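Side-chain contact in NADB-Rossmann Superfamily protein (Streptococcus agalactiae, PDB 3LEC), which probably methylates N1 of adenine 22 in tRNA and binds a zinc ion: residues F187-K190 against W191-E194. Residues are numbered along the deposited sequence; the frame is centred on the assembly and turned at random.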
ATOM      1  N   PHE A 187       7.621 -12.505  -8.185  1.00 21.70           N
ATOM      2  CA  PHE A 187       8.714 -11.565  -7.915  1.00 20.61           C
ATOM      3  C   PHE A 187       9.775 -11.609  -9.028  1.00 20.23           C
ATOM      4  O   PHE A 187      10.175 -10.577  -9.570  1.00 20.17           O
ATOM      5  CB  PHE A 187       9.336 -11.946  -6.577  1.00 20.11           C
ATOM      6  CG  PHE A 187      10.579 -11.170  -6.217  1.00 19.96           C
ATOM      7  CD1 PHE A 187      10.488  -9.931  -5.586  1.00 19.31           C
ATOM      8  CD2 PHE A 187      11.837 -11.691  -6.475  1.00 22.09           C
ATOM      9  CE1 PHE A 187      11.635  -9.225  -5.210  1.00 19.83           C
ATOM     10  CE2 PHE A 187      12.986 -10.987  -6.122  1.00 21.77           C
ATOM     11  CZ  PHE A 187      12.883  -9.746  -5.492  1.00 20.73           C
ATOM     12  N   LYS A 188      10.219 -12.809  -9.365  1.00 19.62           N
ATOM     13  CA  LYS A 188      11.180 -13.005 -10.442  1.00 20.56           C
ATOM     14  C   LYS A 188      10.629 -12.461 -11.761  1.00 20.71           C
ATOM     15  O   LYS A 188      11.327 -11.737 -12.476  1.00 20.27           O
ATOM     16  CB  LYS A 188      11.465 -14.498 -10.592  1.00 20.75           C
ATOM     17  CG  LYS A 188      12.479 -15.037  -9.626  1.00 26.15           C
ATOM     18  CD  LYS A 188      12.846 -16.460 -10.030  1.00 28.43           C
ATOM     19  CE  LYS A 188      12.060 -17.500  -9.245  1.00 33.97           C
ATOM     20  NZ  LYS A 188      12.603 -17.642  -7.856  1.00 32.14           N
ATOM     21  N   GLU A 189       9.359 -12.752 -12.052  1.00 20.81           N
ATOM     22  CA  GLU A 189       8.752 -12.270 -13.302  1.00 22.06           C
ATOM     23  C   GLU A 189       8.688 -10.742 -13.324  1.00 21.03           C
ATOM     24  O   GLU A 189       8.949 -10.117 -14.366  1.00 20.34           O
ATOM     25  CB  GLU A 189       7.367 -12.911 -13.537  1.00 22.43           C
ATOM     26  CG  GLU A 189       7.472 -14.420 -13.827  1.00 27.11           C
ATOM     27  CD  GLU A 189       6.159 -15.191 -13.849  1.00 30.89           C
ATOM     28  OE1 GLU A 189       5.068 -14.631 -13.586  1.00 33.66           O
ATOM     29  OE2 GLU A 189       6.237 -16.408 -14.111  1.00 34.40           O
ATOM     30  N   LYS A 190       8.363 -10.130 -12.183  1.00 20.60           N
ATOM     31  CA  LYS A 190       8.302  -8.658 -12.141  1.00 20.46           C
ATOM     32  C   LYS A 190       9.644  -8.054 -12.480  1.00 19.53           C
ATOM     33  O   LYS A 190       9.737  -7.154 -13.317  1.00 18.74           O
ATOM     34  CB  LYS A 190       7.832  -8.110 -10.784  1.00 21.14           C
ATOM     35  CG  LYS A 190       8.103  -6.603 -10.653  1.00 22.72           C
ATOM     36  CD  LYS A 190       7.649  -5.998  -9.341  1.00 26.37           C
ATOM     37  CE  LYS A 190       7.952  -4.504  -9.317  1.00 26.48           C
ATOM     38  NZ  LYS A 190       7.156  -3.826  -8.275  1.00 27.38           N
ATOM     39  N   TRP A 191      10.698  -8.548 -11.836  1.00 18.43           N
ATOM     40  CA  TRP A 191      12.018  -7.997 -12.072  1.00 18.40           C
ATOM     41  C   TRP A 191      12.630  -8.403 -13.424  1.00 19.51           C
ATOM     42  O   TRP A 191      13.354  -7.606 -14.032  1.00 20.11           O
ATOM     43  CB  TRP A 191      12.936  -8.238 -10.864  1.00 17.95           C
ATOM     44  CG  TRP A 191      12.424  -7.422  -9.724  1.00 17.96           C
ATOM     45  CD1 TRP A 191      11.744  -7.866  -8.642  1.00 18.89           C
ATOM     46  CD2 TRP A 191      12.429  -5.983  -9.638  1.00 20.10           C
ATOM     47  NE1 TRP A 191      11.366  -6.798  -7.846  1.00 18.47           N
ATOM     48  CE2 TRP A 191      11.781  -5.634  -8.436  1.00 20.20           C
ATOM     49  CE3 TRP A 191      12.944  -4.960 -10.454  1.00 20.29           C
ATOM     50  CZ2 TRP A 191      11.640  -4.309  -8.020  1.00 20.50           C
ATOM     51  CZ3 TRP A 191      12.801  -3.646 -10.051  1.00 23.61           C
ATOM     52  CH2 TRP A 191      12.141  -3.326  -8.846  1.00 22.20           C
ATOM     53  N   GLN A 192      12.294  -9.590 -13.918  1.00 20.32           N
ATOM     54  CA  GLN A 192      12.679  -9.963 -15.302  1.00 21.75           C
ATOM     55  C   GLN A 192      12.090  -8.930 -16.271  1.00 21.28           C
ATOM     56  O   GLN A 192      12.788  -8.421 -17.153  1.00 21.74           O
ATOM     57  CB  GLN A 192      12.241 -11.397 -15.658  1.00 21.92           C
ATOM     58  CG  GLN A 192      13.100 -12.505 -15.048  1.00 27.38           C
ATOM     59  CD  GLN A 192      12.360 -13.816 -14.804  1.00 31.89           C
ATOM     60  OE1 GLN A 192      11.271 -14.062 -15.336  1.00 34.57           O
ATOM     61  NE2 GLN A 192      12.954 -14.668 -13.990  1.00 33.41           N
ATOM     62  N   ASN A 193      10.830  -8.563 -16.064  1.00 20.67           N
ATOM     63  CA  ASN A 193      10.155  -7.571 -16.921  1.00 21.00           C
ATOM     64  C   ASN A 193      10.780  -6.164 -16.852  1.00 20.37           C
ATOM     65  O   ASN A 193      10.929  -5.487 -17.873  1.00 20.01           O
ATOM     66  CB  ASN A 193       8.655  -7.511 -16.587  1.00 21.13           C
ATOM     67  CG  ASN A 193       7.881  -6.616 -17.540  1.00 23.34           C
ATOM     68  OD1 ASN A 193       7.994  -6.742 -18.757  1.00 25.72           O
ATOM     69  ND2 ASN A 193       7.095  -5.706 -16.989  1.00 26.02           N
ATOM     70  N   GLU A 194      11.144  -5.729 -15.647  1.00 19.56           N
ATOM     71  CA  GLU A 194      11.826  -4.451 -15.454  1.00 19.42           C
ATOM     72  C   GLU A 194      13.172  -4.461 -16.156  1.00 18.96           C
ATOM     73  O   GLU A 194      13.515  -3.510 -16.838  1.00 18.47           O
ATOM     74  CB  GLU A 194      12.034  -4.134 -13.976  1.00 19.09           C
ATOM     75  CG  GLU A 194      10.726  -3.872 -13.209  1.00 23.03           C
ATOM     76  CD  GLU A 194       9.925  -2.708 -13.777  1.00 25.92           C
ATOM     77  OE1 GLU A 194      10.495  -1.610 -13.894  1.00 26.04           O
ATOM     78  OE2 GLU A 194       8.729  -2.903 -14.112  1.00 30.96           O
TER
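Phe187 and Trp191, one turn apart on helix 185-204, form an i to i+4 edge-to-face aromatic pair, with Lys190 laid over the indole. This helix and helix 210-227 make a C-terminal antiparallel hairpin that projects beyond the Rossmann-like sheet of this probable methyltransferase. The indole turns the CD1-NE1 edge of its five-membered ring to the phenyl face. Ring centroids lie 4.8 Å apart, with the planes at 62°. The closest ring atoms are Phe187 CE1 and Trp191 NE1, 3.6 Å apart. Different first torsions bring the rings together: Phe187 has CG anti to its own N (chi1 174°), whereas Trp191 has CG anti to its carbonyl carbon (chi1 -68°). Both rings are buried; Phe187 also meets Val226, and Trp191 meets Ile223, both on helix 210-227, while Phe175 of helix 170-175 touches both aromatics.

Lys190 runs fully extended beside Trp191, pointing the same way. Its CG sits 4.2 Å from the centroid of the five-membered ring and almost on the ring normal, a CH-pi contact, and CE continues along the same face to 3.9 Å from Trp191 CZ2. The methylenes thus pack on the indole while NZ reaches salt bridges with Glu157 and Glu129, tying the helix to the body of the fold.

On another side of the helix, Gln192 stretches back along the preceding turn, its amide reaching Lys188 CB. Its backbone N donates to Lys188 O at 2.8 Å, and its side-chain CG rests 3.2 Å from that same Lys188 O.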